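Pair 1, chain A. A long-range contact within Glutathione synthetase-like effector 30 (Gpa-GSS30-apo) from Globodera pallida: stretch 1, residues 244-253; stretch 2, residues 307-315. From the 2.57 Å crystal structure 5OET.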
# COMPACT_ATOMS: atom_id res chain seq x y z
N GLU A 244 28.38 13.00 -2.94
CA GLU A 244 27.36 14.03 -3.17
C GLU A 244 26.50 13.80 -4.42
O GLU A 244 25.52 14.55 -4.63
CB GLU A 244 27.99 15.45 -3.17
CG GLU A 244 28.17 16.10 -1.79
CD GLU A 244 26.89 16.22 -0.92
OE1 GLU A 244 25.72 16.22 -1.42
OE2 GLU A 244 27.05 16.29 0.31
N ALA A 245 26.81 12.77 -5.22
CA ALA A 245 26.03 12.40 -6.40
C ALA A 245 24.69 11.76 -6.11
O ALA A 245 24.52 11.02 -5.13
CB ALA A 245 26.83 11.48 -7.29
N VAL A 246 23.75 12.00 -7.03
CA VAL A 246 22.36 11.58 -6.92
C VAL A 246 22.07 10.49 -7.91
O VAL A 246 22.76 10.35 -8.91
CB VAL A 246 21.34 12.73 -7.23
CG1 VAL A 246 21.66 13.97 -6.40
CG2 VAL A 246 21.27 13.08 -8.73
N ILE A 247 20.99 9.77 -7.66
CA ILE A 247 20.47 8.81 -8.59
C ILE A 247 19.24 9.41 -9.29
O ILE A 247 18.30 9.87 -8.62
CB ILE A 247 20.11 7.52 -7.86
CG1 ILE A 247 21.38 6.84 -7.35
CG2 ILE A 247 19.37 6.58 -8.79
CD1 ILE A 247 21.10 5.78 -6.31
N LEU A 248 19.23 9.39 -10.62
CA LEU A 248 18.16 9.99 -11.39
C LEU A 248 17.16 8.94 -11.79
O LEU A 248 17.54 7.90 -12.36
CB LEU A 248 18.73 10.66 -12.62
CG LEU A 248 17.88 11.70 -13.34
CD1 LEU A 248 17.59 12.89 -12.42
CD2 LEU A 248 18.61 12.16 -14.59
N PHE A 249 15.88 9.17 -11.46
CA PHE A 249 14.78 8.34 -11.94
C PHE A 249 14.13 9.15 -13.05
O PHE A 249 13.54 10.23 -12.79
CB PHE A 249 13.79 8.02 -10.82
CG PHE A 249 14.29 6.97 -9.87
CD1 PHE A 249 15.34 7.23 -9.01
CD2 PHE A 249 13.72 5.72 -9.84
CE1 PHE A 249 15.81 6.27 -8.12
CE2 PHE A 249 14.19 4.75 -8.94
CZ PHE A 249 15.25 5.03 -8.08
N LEU A 250 14.28 8.64 -14.27
CA LEU A 250 13.76 9.29 -15.46
C LEU A 250 12.46 8.60 -15.89
O LEU A 250 12.47 7.41 -16.21
CB LEU A 250 14.81 9.20 -16.56
CG LEU A 250 14.83 10.23 -17.67
CD1 LEU A 250 14.87 11.64 -17.13
CD2 LEU A 250 16.04 9.98 -18.54
N HIS A 251 11.36 9.35 -15.86
CA HIS A 251 10.03 8.81 -16.19
C HIS A 251 9.47 9.51 -17.42
O HIS A 251 9.95 10.55 -17.81
CB HIS A 251 9.08 8.98 -15.00
CG HIS A 251 9.36 8.02 -13.90
ND1 HIS A 251 8.68 6.85 -13.77
CD2 HIS A 251 10.30 8.02 -12.92
CE1 HIS A 251 9.16 6.17 -12.74
NE2 HIS A 251 10.17 6.84 -12.23
N GLY A 252 8.45 8.89 -18.02
CA GLY A 252 7.75 9.45 -19.16
C GLY A 252 6.80 10.55 -18.75
O GLY A 252 6.56 11.46 -19.52
N SER A 253 6.23 10.45 -17.55
CA SER A 253 5.34 11.49 -17.01
C SER A 253 5.21 11.32 -15.48
O SER A 253 5.65 10.30 -14.93
CB SER A 253 3.96 11.44 -17.69
OG SER A 253 3.00 10.71 -16.91
N VAL A 307 25.67 16.25 -9.40
CA VAL A 307 26.24 15.24 -10.27
C VAL A 307 25.34 14.01 -10.16
O VAL A 307 24.79 13.71 -9.12
CB VAL A 307 27.72 14.96 -9.93
CG1 VAL A 307 28.33 13.99 -10.92
CG2 VAL A 307 28.52 16.27 -9.97
N VAL A 308 25.12 13.35 -11.29
CA VAL A 308 24.23 12.21 -11.36
C VAL A 308 25.12 11.00 -11.55
O VAL A 308 25.82 10.91 -12.56
CB VAL A 308 23.23 12.33 -12.53
CG1 VAL A 308 22.39 11.07 -12.65
CG2 VAL A 308 22.32 13.53 -12.35
N ALA A 309 25.09 10.09 -10.58
CA ALA A 309 25.89 8.86 -10.60
C ALA A 309 25.25 7.77 -11.47
O ALA A 309 25.95 7.06 -12.20
CB ALA A 309 26.11 8.35 -9.19
N VAL A 310 23.93 7.63 -11.37
CA VAL A 310 23.17 6.59 -12.05
C VAL A 310 21.96 7.21 -12.70
O VAL A 310 21.25 7.95 -12.05
CB VAL A 310 22.64 5.56 -11.03
CG1 VAL A 310 21.92 4.41 -11.73
CG2 VAL A 310 23.78 5.05 -10.17
N VAL A 311 21.73 6.92 -13.97
CA VAL A 311 20.45 7.28 -14.59
C VAL A 311 19.58 6.04 -14.70
O VAL A 311 19.80 5.18 -15.55
CB VAL A 311 20.61 7.97 -15.95
CG1 VAL A 311 19.24 8.29 -16.54
CG2 VAL A 311 21.37 9.25 -15.79
N PHE A 312 18.60 5.94 -13.82
CA PHE A 312 17.67 4.84 -13.84
C PHE A 312 16.56 5.19 -14.82
O PHE A 312 15.70 6.02 -14.54
CB PHE A 312 17.22 4.59 -12.40
CG PHE A 312 16.60 3.23 -12.17
CD1 PHE A 312 17.04 2.08 -12.84
CD2 PHE A 312 15.59 3.09 -11.23
CE1 PHE A 312 16.45 0.84 -12.58
CE2 PHE A 312 14.99 1.86 -10.97
CZ PHE A 312 15.42 0.74 -11.64
N ASP A 313 16.64 4.61 -16.02
CA ASP A 313 15.67 4.81 -17.12
C ASP A 313 14.37 4.03 -16.81
O ASP A 313 14.37 2.79 -16.68
CB ASP A 313 16.23 4.35 -18.50
CG ASP A 313 16.68 5.53 -19.42
OD1 ASP A 313 15.97 6.55 -19.46
OD2 ASP A 313 17.73 5.45 -20.13
N ARG A 314 13.27 4.77 -16.70
CA ARG A 314 11.95 4.19 -16.53
C ARG A 314 11.07 4.75 -17.64
O ARG A 314 9.96 5.23 -17.40
CB ARG A 314 11.42 4.48 -15.12
CG ARG A 314 12.43 4.23 -14.00
CD ARG A 314 12.64 2.75 -13.71
NE ARG A 314 11.60 2.24 -12.81
CZ ARG A 314 10.98 1.06 -12.90
NH1 ARG A 314 10.04 0.76 -12.01
NH2 ARG A 314 11.27 0.19 -13.88
N LEU A 315 11.60 4.68 -18.87
CA LEU A 315 10.97 5.18 -20.09
C LEU A 315 10.83 6.72 -20.06
O LEU A 315 11.75 7.48 -20.41
CB LEU A 315 9.61 4.48 -20.31
CG LEU A 315 9.19 4.11 -21.74
CD1 LEU A 315 10.10 2.99 -22.23
CD2 LEU A 315 7.71 3.72 -21.86

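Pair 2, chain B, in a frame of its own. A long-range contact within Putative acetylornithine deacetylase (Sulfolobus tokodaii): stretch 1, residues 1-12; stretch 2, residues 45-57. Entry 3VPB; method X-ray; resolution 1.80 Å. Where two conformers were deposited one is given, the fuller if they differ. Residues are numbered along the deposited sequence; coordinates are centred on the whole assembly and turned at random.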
# COMPACT_ATOMS: atom_id res chain seq x y z
N MET B 1 -35.37 -26.69 3.08
CA MET B 1 -34.20 -25.84 3.43
C MET B 1 -33.47 -25.47 2.14
O MET B 1 -33.37 -26.28 1.20
CB MET B 1 -33.27 -26.59 4.39
CG MET B 1 -32.24 -25.74 5.10
SD MET B 1 -31.22 -26.70 6.27
CE MET B 1 -30.77 -28.13 5.32
N ARG B 2 -33.04 -24.22 2.07
CA ARG B 2 -32.29 -23.70 0.94
C ARG B 2 -31.03 -23.09 1.51
O ARG B 2 -31.10 -22.19 2.34
CB ARG B 2 -33.10 -22.65 0.17
CG ARG B 2 -33.63 -23.15 -1.14
CD ARG B 2 -33.02 -22.38 -2.32
NE ARG B 2 -33.97 -21.37 -2.78
CZ ARG B 2 -33.83 -20.59 -3.85
NH1 ARG B 2 -32.73 -20.65 -4.62
NH2 ARG B 2 -34.80 -19.73 -4.15
N VAL B 3 -29.90 -23.58 1.04
CA VAL B 3 -28.60 -23.16 1.53
C VAL B 3 -27.91 -22.39 0.43
O VAL B 3 -28.04 -22.71 -0.74
CB VAL B 3 -27.73 -24.41 1.89
CG1 VAL B 3 -26.28 -24.00 2.25
CG2 VAL B 3 -28.37 -25.19 3.04
N VAL B 4 -27.19 -21.34 0.81
CA VAL B 4 -26.28 -20.70 -0.14
C VAL B 4 -24.86 -20.86 0.33
O VAL B 4 -24.56 -20.65 1.49
CB VAL B 4 -26.66 -19.20 -0.45
CG1 VAL B 4 -26.58 -18.33 0.77
CG2 VAL B 4 -25.77 -18.64 -1.60
N LEU B 5 -23.97 -21.24 -0.59
CA LEU B 5 -22.56 -21.40 -0.30
C LEU B 5 -21.86 -20.19 -0.92
O LEU B 5 -21.95 -20.00 -2.11
CB LEU B 5 -22.05 -22.72 -0.91
CG LEU B 5 -20.56 -23.12 -0.83
CD1 LEU B 5 -20.11 -23.23 0.64
CD2 LEU B 5 -20.31 -24.46 -1.56
N ILE B 6 -21.25 -19.36 -0.07
CA ILE B 6 -20.71 -18.08 -0.48
C ILE B 6 -19.20 -18.28 -0.64
O ILE B 6 -18.52 -18.69 0.30
CB ILE B 6 -20.97 -17.01 0.63
CG1 ILE B 6 -22.47 -16.75 0.81
CG2 ILE B 6 -20.19 -15.71 0.35
CD1 ILE B 6 -23.15 -16.12 -0.45
N VAL B 7 -18.67 -17.98 -1.82
CA VAL B 7 -17.27 -18.32 -2.11
C VAL B 7 -16.60 -17.16 -2.86
O VAL B 7 -17.29 -16.28 -3.38
CB VAL B 7 -17.18 -19.61 -2.98
CG1 VAL B 7 -17.94 -20.78 -2.30
CG2 VAL B 7 -17.72 -19.37 -4.42
N ASP B 8 -15.27 -17.14 -2.87
CA ASP B 8 -14.56 -16.30 -3.84
C ASP B 8 -13.58 -17.14 -4.66
O ASP B 8 -13.64 -17.17 -5.90
CB ASP B 8 -13.92 -15.02 -3.22
CG ASP B 8 -13.00 -15.29 -2.03
OD1 ASP B 8 -12.59 -14.30 -1.35
OD2 ASP B 8 -12.66 -16.46 -1.74
N ILE B 9 -12.68 -17.81 -3.96
CA ILE B 9 -11.84 -18.81 -4.60
C ILE B 9 -12.31 -20.17 -4.10
O ILE B 9 -12.48 -20.36 -2.90
CB ILE B 9 -10.33 -18.61 -4.26
CG1 ILE B 9 -9.73 -17.42 -5.01
CG2 ILE B 9 -9.54 -19.88 -4.63
CD1 ILE B 9 -10.20 -16.04 -4.57
N VAL B 10 -12.54 -21.09 -5.02
CA VAL B 10 -13.01 -22.42 -4.69
C VAL B 10 -11.82 -23.36 -4.47
O VAL B 10 -11.11 -23.71 -5.43
CB VAL B 10 -14.00 -22.96 -5.77
CG1 VAL B 10 -14.28 -24.42 -5.56
CG2 VAL B 10 -15.31 -22.17 -5.74
N ARG B 11 -11.56 -23.69 -3.20
CA ARG B 11 -10.51 -24.65 -2.84
C ARG B 11 -11.12 -26.02 -2.67
O ARG B 11 -12.35 -26.19 -2.75
CB ARG B 11 -9.83 -24.28 -1.50
CG ARG B 11 -9.31 -22.88 -1.36
CD ARG B 11 -9.15 -22.50 0.09
NE ARG B 11 -10.44 -22.11 0.68
CZ ARG B 11 -10.57 -21.36 1.77
NH1 ARG B 11 -9.48 -20.94 2.40
NH2 ARG B 11 -11.79 -21.02 2.21
N GLN B 12 -10.27 -27.00 -2.34
CA GLN B 12 -10.76 -28.35 -2.06
C GLN B 12 -11.88 -28.33 -1.03
O GLN B 12 -12.86 -29.05 -1.16
CB GLN B 12 -9.62 -29.26 -1.57
CG GLN B 12 -9.12 -30.25 -2.62
CD GLN B 12 -10.20 -31.24 -3.05
OE1 GLN B 12 -10.65 -31.20 -4.20
NE2 GLN B 12 -10.64 -32.10 -2.14
N GLY B 45 -33.26 -13.38 1.45
CA GLY B 45 -34.05 -14.10 2.45
C GLY B 45 -34.68 -15.37 1.90
O GLY B 45 -35.34 -16.12 2.63
N ARG B 46 -34.50 -15.63 0.61
CA ARG B 46 -34.90 -16.90 0.02
C ARG B 46 -34.04 -18.05 0.57
O ARG B 46 -34.47 -19.21 0.51
CB ARG B 46 -34.84 -16.82 -1.51
CG ARG B 46 -33.44 -16.87 -2.13
CD ARG B 46 -33.54 -16.53 -3.62
NE ARG B 46 -32.25 -16.46 -4.31
CZ ARG B 46 -31.56 -15.34 -4.49
NH1 ARG B 46 -30.41 -15.37 -5.15
NH2 ARG B 46 -32.00 -14.18 -4.01
N TYR B 47 -32.86 -17.73 1.12
CA TYR B 47 -32.00 -18.76 1.74
C TYR B 47 -32.23 -18.82 3.23
O TYR B 47 -32.39 -17.80 3.91
CB TYR B 47 -30.52 -18.52 1.44
CG TYR B 47 -30.23 -18.42 -0.03
CD1 TYR B 47 -30.34 -19.54 -0.85
CD2 TYR B 47 -29.85 -17.20 -0.60
CE1 TYR B 47 -30.07 -19.45 -2.21
CE2 TYR B 47 -29.58 -17.11 -1.98
CZ TYR B 47 -29.71 -18.24 -2.77
OH TYR B 47 -29.43 -18.16 -4.11
N ASP B 48 -32.25 -20.04 3.74
CA ASP B 48 -32.39 -20.28 5.17
C ASP B 48 -31.04 -20.20 5.87
O ASP B 48 -30.93 -19.64 6.99
CB ASP B 48 -33.06 -21.63 5.34
CG ASP B 48 -34.42 -21.67 4.63
OD1 ASP B 48 -35.31 -20.89 5.03
OD2 ASP B 48 -34.58 -22.41 3.64
N VAL B 49 -30.00 -20.70 5.21
CA VAL B 49 -28.67 -20.77 5.82
C VAL B 49 -27.64 -20.41 4.76
O VAL B 49 -27.78 -20.80 3.62
CB VAL B 49 -28.34 -22.20 6.35
CG1 VAL B 49 -26.90 -22.27 6.84
CG2 VAL B 49 -29.30 -22.60 7.47
N ALA B 50 -26.62 -19.66 5.18
CA ALA B 50 -25.47 -19.33 4.30
C ALA B 50 -24.19 -19.89 4.91
O ALA B 50 -23.94 -19.73 6.10
CB ALA B 50 -25.36 -17.82 4.13
N ILE B 51 -23.38 -20.58 4.10
CA ILE B 51 -22.12 -21.15 4.60
C ILE B 51 -21.07 -20.21 4.04
O ILE B 51 -20.98 -20.05 2.84
CB ILE B 51 -21.89 -22.57 4.09
CG1 ILE B 51 -23.04 -23.49 4.53
CG2 ILE B 51 -20.49 -23.14 4.53
CD1 ILE B 51 -22.86 -24.94 3.99
N ILE B 52 -20.36 -19.52 4.93
CA ILE B 52 -19.55 -18.38 4.51
C ILE B 52 -18.13 -18.89 4.32
O ILE B 52 -17.43 -19.16 5.28
CB ILE B 52 -19.56 -17.23 5.59
CG1 ILE B 52 -21.00 -16.70 5.88
CG2 ILE B 52 -18.61 -16.09 5.15
CD1 ILE B 52 -21.76 -16.15 4.62
N ARG B 53 -17.70 -18.94 3.06
CA ARG B 53 -16.43 -19.57 2.68
C ARG B 53 -15.38 -18.71 1.91
O ARG B 53 -14.39 -19.27 1.46
CB ARG B 53 -16.73 -20.88 1.91
CG ARG B 53 -17.40 -21.97 2.78
CD ARG B 53 -16.56 -22.32 3.99
NE ARG B 53 -15.24 -22.82 3.58
CZ ARG B 53 -14.34 -23.32 4.43
NH1 ARG B 53 -13.17 -23.77 3.98
NH2 ARG B 53 -14.64 -23.38 5.72
N PRO B 54 -15.57 -17.38 1.77
CA PRO B 54 -14.51 -16.65 1.07
C PRO B 54 -13.15 -16.76 1.78
O PRO B 54 -13.09 -16.78 3.02
CB PRO B 54 -15.00 -15.18 1.11
CG PRO B 54 -16.48 -15.31 1.21
CD PRO B 54 -16.64 -16.45 2.18
N VAL B 55 -12.09 -16.76 0.97
CA VAL B 55 -10.70 -16.80 1.44
C VAL B 55 -10.35 -15.42 1.99
O VAL B 55 -9.55 -15.28 2.93
CB VAL B 55 -9.72 -17.17 0.29
CG1 VAL B 55 -8.27 -17.36 0.81
CG2 VAL B 55 -10.20 -18.41 -0.48
N SER B 56 -10.94 -14.37 1.40
CA SER B 56 -10.70 -13.00 1.89
C SER B 56 -11.53 -12.83 3.16
O SER B 56 -12.74 -13.02 3.10
CB SER B 56 -11.18 -11.97 0.86
OG SER B 56 -11.34 -10.70 1.47
N MET B 57 -10.90 -12.50 4.27
CA MET B 57 -11.64 -12.28 5.52
C MET B 57 -12.64 -11.11 5.39
O MET B 57 -13.76 -11.20 5.89
CB MET B 57 -10.71 -12.03 6.69
CG MET B 57 -11.45 -11.89 8.02
SD MET B 57 -11.86 -10.17 8.36
CE MET B 57 -10.27 -9.75 9.09
O HOH W 1 -14.16 -19.37 -1.25

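Two parallel strand pairs with a common backbone course: in pair 1, strand 246-251 runs beside 310-314 at 18°, and in pair 2, strand 2-7 runs beside 49-52 at 20°, each with a closest axis approach of 4.7 Å. Fourteen central residues superpose with an RMSD of 0.7 Å. The hydrogen-bond ladder is conserved at its centre. Leu A248 N donates to Val A310 O (2.9 Å) and Phe A312 N to Leu A248 O (2.7 Å); the matching bonds run from Val B4 N to Val B49 O (2.9 Å) and from Ile B51 N to Val B4 O (2.9 Å). One rung further, Leu A250 N to Phe A312 O and Ile B6 N to Ile B51 O are both 3.0 Å. The corner before the second strand also matches: Ala A309 N bonds to Val A246 O (2.9 Å), as Asp B48 N does to Arg B2 O (2.8 Å).

On the face carrying Leu A248 and Leu A250, Leu A248 matches Val B4. Leu A248 CB lies 3.7 Å from Val A308 CG1, whereas Val B4 CB sits over the ring face of Tyr B47, 3.7 Å from its CG; an aromatic plate thus takes the place of a branched aliphatic chain. Across the strand, Val A311 matches Ala B50. Leu A248 CD2 reaches Val A311 CG2 at 4.2 Å, and the shorter Val B4 still brings CG1 to 3.6 Å from Ala B50 CB. Leu A250 matches Ile B6: Leu A250 CD2 approaches Asp A313 OD1 (3.6 Å), but Ile B6 CG1 meets an apolar neighbour, Ile B52 CD1 (3.9 Å).

On the other face, Ile A247 and Val B3 oppose matched valines, with Ile A247 CG1 4.1 Å from Val A310 CB and Val B3 CG2 4.5 Å from Val B49 CB. The next position is aromatic in pair 1: the edge of Phe A312 points toward the face of Phe A249, planes at 90°, with Phe A249 CE2 3.2 Å from Phe A312 CD2. Leu B5 and Ile B51 fill these positions with aliphatic groups, Leu B5 CD1 lying 3.9 Å from Ile B51 CG2. Arg A314 matches Arg B53; Arg A314 CB covers a face of the His A251 ring, 3.7 Å from CE1, while Arg B53 CG packs 3.7 Å from Leu B5 CD1.

At the exit, Gly A252 matches Asp B8, whose carboxylate accepts from Val B55 N (OD2, 2.8 Å) and Ser B56 N (OD1, 3.2 Å); glycine has no side chain to do so.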